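Local structure of 401aa long hypothetical glucose-1-phosphate thymidylyltransferase (Sulfolobus tokodaii, 2GGO) at residues K305-I317 against V321-R333. The protein is a bifunctional enzyme of UDP-N-acetylglucosamine and UDP-N-acetylgalactosamine synthesis, pairing a nucleotidyltransferase domain with a left-handed beta-helix of hexapeptide repeats. Numbering follows the deposited sequence.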
# COMPACT_ATOMS: atom_id res chain seq x y z
N LYS A 305 -7.99 -15.31 10.72
CA LYS A 305 -8.87 -15.72 11.78
C LYS A 305 -8.29 -15.37 13.16
O LYS A 305 -7.19 -15.83 13.50
CB LYS A 305 -9.05 -17.20 11.68
CG LYS A 305 -10.11 -17.64 10.61
CD LYS A 305 -10.55 -19.11 10.83
CE LYS A 305 -9.84 -20.10 9.86
NZ LYS A 305 -9.96 -21.59 10.22
N ILE A 306 -9.02 -14.60 13.96
CA ILE A 306 -8.58 -14.26 15.34
C ILE A 306 -9.67 -14.73 16.26
O ILE A 306 -10.51 -13.95 16.63
CB ILE A 306 -8.46 -12.71 15.63
CG1 ILE A 306 -7.79 -11.87 14.56
CG2 ILE A 306 -7.71 -12.46 16.91
CD1 ILE A 306 -6.50 -12.48 14.00
N PRO A 307 -9.71 -16.04 16.60
CA PRO A 307 -10.99 -16.49 17.18
C PRO A 307 -11.16 -16.42 18.69
O PRO A 307 -12.34 -16.44 19.10
CB PRO A 307 -11.07 -17.91 16.72
CG PRO A 307 -9.53 -18.33 16.85
CD PRO A 307 -8.82 -17.17 16.31
N HIS A 308 -10.10 -16.30 19.52
CA HIS A 308 -10.30 -16.29 20.98
C HIS A 308 -9.36 -15.46 21.79
O HIS A 308 -8.23 -15.62 21.57
CB HIS A 308 -9.95 -17.69 21.56
CG HIS A 308 -10.43 -18.86 20.77
ND1 HIS A 308 -11.75 -19.38 20.81
CD2 HIS A 308 -9.73 -19.71 20.01
CE1 HIS A 308 -11.81 -20.40 19.98
NE2 HIS A 308 -10.56 -20.71 19.62
N LEU A 309 -9.83 -14.62 22.71
CA LEU A 309 -8.97 -14.09 23.77
C LEU A 309 -7.76 -13.34 23.33
O LEU A 309 -6.73 -13.34 24.02
CB LEU A 309 -8.65 -15.18 24.76
CG LEU A 309 -9.93 -15.73 25.48
CD1 LEU A 309 -9.77 -17.23 26.05
CD2 LEU A 309 -10.16 -14.97 26.67
N SER A 310 -8.02 -12.44 22.38
CA SER A 310 -7.02 -11.71 21.64
C SER A 310 -7.29 -10.21 21.53
O SER A 310 -8.48 -9.72 21.48
CB SER A 310 -6.83 -12.42 20.29
OG SER A 310 -5.85 -13.47 20.46
N TYR A 311 -6.21 -9.42 21.58
CA TYR A 311 -6.29 -8.02 21.31
C TYR A 311 -5.40 -7.76 20.08
O TYR A 311 -4.22 -8.11 20.12
CB TYR A 311 -5.72 -7.22 22.54
CG TYR A 311 -5.70 -5.73 22.26
CD1 TYR A 311 -6.83 -5.08 21.88
CD2 TYR A 311 -4.53 -5.06 22.19
CE1 TYR A 311 -6.78 -3.74 21.50
CE2 TYR A 311 -4.45 -3.78 21.89
CZ TYR A 311 -5.56 -3.09 21.56
OH TYR A 311 -5.45 -1.76 21.21
N VAL A 312 -5.92 -7.11 19.03
CA VAL A 312 -5.10 -6.67 17.87
C VAL A 312 -5.25 -5.18 17.77
O VAL A 312 -6.34 -4.71 17.50
CB VAL A 312 -5.57 -7.35 16.52
CG1 VAL A 312 -4.72 -7.02 15.32
CG2 VAL A 312 -5.54 -8.88 16.68
N GLY A 313 -4.20 -4.40 17.95
CA GLY A 313 -4.33 -2.94 17.96
C GLY A 313 -3.26 -2.45 17.02
O GLY A 313 -2.25 -3.14 16.89
N ASP A 314 -3.58 -1.49 16.14
CA ASP A 314 -2.61 -0.84 15.25
C ASP A 314 -1.73 -1.75 14.43
O ASP A 314 -0.53 -1.47 14.23
CB ASP A 314 -1.71 -0.01 16.07
CG ASP A 314 -2.49 1.01 16.91
OD1 ASP A 314 -2.96 1.98 16.24
OD2 ASP A 314 -2.65 0.83 18.18
N SER A 315 -2.29 -2.79 13.92
CA SER A 315 -1.51 -3.79 13.20
C SER A 315 -1.95 -4.05 11.79
O SER A 315 -3.04 -3.65 11.40
CB SER A 315 -1.57 -5.08 13.98
OG SER A 315 -1.36 -4.78 15.40
N VAL A 316 -1.09 -4.73 11.05
CA VAL A 316 -1.48 -5.18 9.69
C VAL A 316 -1.30 -6.67 9.63
O VAL A 316 -0.18 -7.16 9.81
CB VAL A 316 -0.62 -4.60 8.57
CG1 VAL A 316 -1.09 -5.23 7.22
CG2 VAL A 316 -0.80 -3.07 8.46
N ILE A 317 -2.37 -7.40 9.39
CA ILE A 317 -2.24 -8.86 9.40
C ILE A 317 -2.62 -9.43 8.05
O ILE A 317 -3.69 -9.15 7.54
CB ILE A 317 -3.13 -9.47 10.49
CG1 ILE A 317 -2.66 -9.10 11.88
CG2 ILE A 317 -3.21 -10.98 10.44
CD1 ILE A 317 -3.81 -9.53 12.85
N VAL A 321 -4.03 -15.95 8.16
CA VAL A 321 -3.32 -16.01 9.42
C VAL A 321 -4.27 -16.61 10.42
O VAL A 321 -5.49 -16.43 10.27
CB VAL A 321 -2.79 -14.63 9.87
CG1 VAL A 321 -1.95 -14.72 11.30
CG2 VAL A 321 -1.76 -14.13 8.80
N ASN A 322 -3.77 -17.41 11.36
CA ASN A 322 -4.63 -17.86 12.47
C ASN A 322 -4.00 -17.48 13.75
O ASN A 322 -2.91 -17.83 13.91
CB ASN A 322 -4.85 -19.41 12.49
CG ASN A 322 -5.52 -19.93 11.18
OD1 ASN A 322 -6.69 -19.72 10.92
ND2 ASN A 322 -4.71 -20.54 10.31
N PHE A 323 -4.74 -16.85 14.66
CA PHE A 323 -4.22 -16.61 15.99
C PHE A 323 -4.56 -17.69 16.89
O PHE A 323 -5.74 -17.93 17.13
CB PHE A 323 -4.66 -15.23 16.63
CG PHE A 323 -3.72 -14.13 16.23
CD1 PHE A 323 -2.81 -14.38 15.21
CD2 PHE A 323 -3.69 -12.90 16.84
CE1 PHE A 323 -1.87 -13.38 14.82
CE2 PHE A 323 -2.80 -11.91 16.46
CZ PHE A 323 -1.92 -12.16 15.42
N GLY A 324 -3.56 -18.31 17.49
CA GLY A 324 -3.97 -19.08 18.71
C GLY A 324 -4.56 -18.27 19.85
O GLY A 324 -4.15 -17.09 20.12
N ALA A 325 -5.47 -18.91 20.58
CA ALA A 325 -6.06 -18.39 21.84
C ALA A 325 -5.03 -17.74 22.61
O ALA A 325 -3.86 -18.26 22.74
CB ALA A 325 -6.81 -19.44 22.69
N GLY A 326 -5.31 -16.52 22.94
CA GLY A 326 -4.43 -15.74 23.81
C GLY A 326 -3.28 -15.03 23.17
O GLY A 326 -2.51 -14.56 23.92
N THR A 327 -3.16 -14.94 21.81
CA THR A 327 -1.99 -14.16 21.29
C THR A 327 -2.34 -12.71 21.51
O THR A 327 -3.47 -12.37 21.13
CB THR A 327 -2.01 -14.46 19.87
OG1 THR A 327 -2.04 -15.88 19.67
CG2 THR A 327 -1.04 -13.63 18.98
N LEU A 328 -1.42 -11.79 21.77
CA LEU A 328 -1.71 -10.44 22.19
C LEU A 328 -0.59 -9.74 21.48
O LEU A 328 0.49 -10.24 21.40
CB LEU A 328 -1.49 -10.12 23.67
CG LEU A 328 -2.17 -11.11 24.56
CD1 LEU A 328 -2.04 -10.92 25.90
CD2 LEU A 328 -3.62 -10.49 24.29
N ILE A 329 -0.92 -8.68 20.79
CA ILE A 329 0.03 -7.75 20.25
C ILE A 329 0.15 -6.53 21.12
O ILE A 329 -0.83 -5.92 21.54
CB ILE A 329 -0.37 -7.32 18.79
CG1 ILE A 329 -0.56 -8.58 17.93
CG2 ILE A 329 0.76 -6.33 18.24
CD1 ILE A 329 -0.88 -8.32 16.52
N ALA A 330 1.38 -6.10 21.38
CA ALA A 330 1.61 -4.91 22.13
C ALA A 330 1.69 -3.76 21.13
O ALA A 330 2.30 -3.92 20.09
CB ALA A 330 2.91 -5.06 22.76
N ASN A 331 1.12 -2.59 21.43
CA ASN A 331 1.24 -1.47 20.50
C ASN A 331 1.92 -0.24 21.09
O ASN A 331 1.89 0.83 20.47
CB ASN A 331 -0.10 -1.08 19.91
CG ASN A 331 -1.14 -0.92 20.90
OD1 ASN A 331 -0.96 -1.27 22.06
ND2 ASN A 331 -2.28 -0.45 20.47
N LEU A 332 2.57 -0.40 22.24
CA LEU A 332 3.20 0.71 22.96
C LEU A 332 4.48 0.24 23.67
O LEU A 332 4.42 -0.75 24.39
CB LEU A 332 2.21 1.22 23.97
CG LEU A 332 2.39 2.48 24.80
CD1 LEU A 332 2.08 3.68 23.90
CD2 LEU A 332 1.39 2.38 25.86
N ARG A 333 5.61 0.95 23.50
CA ARG A 333 6.89 0.61 24.17
C ARG A 333 6.83 0.99 25.66
O ARG A 333 6.07 1.92 26.04
CB ARG A 333 8.10 1.32 23.55
CG ARG A 333 8.43 1.08 22.08
CD ARG A 333 9.83 1.70 21.75
NE ARG A 333 10.88 1.12 22.60
CZ ARG A 333 11.53 -0.04 22.38
NH1 ARG A 333 11.28 -0.77 21.30
NH2 ARG A 333 12.44 -0.48 23.26
O HOH W 1 -7.57 -15.97 18.83
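F323 lies beside I306 inside a left-handed parallel beta-helix, where residues 305-317 form one coil and 321-333 the start of the next. CD1 of I306 sits over one face of the F323 ring, its carbon 4.2 Å from the ring centroid in a CH-pi contact, while T327 CG2 covers the opposite face. Near the far end of the ring, I317 CD1 approaches from the other direction, 4.1 Å from F323 CZ, and V312 CG2 reaches CE2 obliquely. I329 continues this apolar core: with CG1 anti to the carbonyl carbon (chi1 -54°), it carries CD1 to within 4.2 Å of V312 CG1.

Backbone bonds join the coils in parallel, K305 N to V321 O (2.8 Å) and F323 N to K305 O (2.9 Å). At the turn between strands, S310 OG donates to a lone pair of T327 O in the carbonyl plane, at 2.7 Å. One water accepts from H308 N and donates to F323 O, bridging the coils again.

At the last corner, D314 and N331 cross at about a right angle. N331 ND2 meets D314 OD2 at 2.6 Å, nearly along the carboxylate C-O axis, and lies 3.5 Å from Y311 OH at the ring's edge. K296 and R352 form salt bridges with the same carboxylate. With an alanine here the carboxylate is gone, which is likely to leave the N331 amide and both cations without their shared mate. The chemistry thus divides the interface: an apolar interior stacked coil on coil, and a buried charged corner where two cations probably keep D314 ionised.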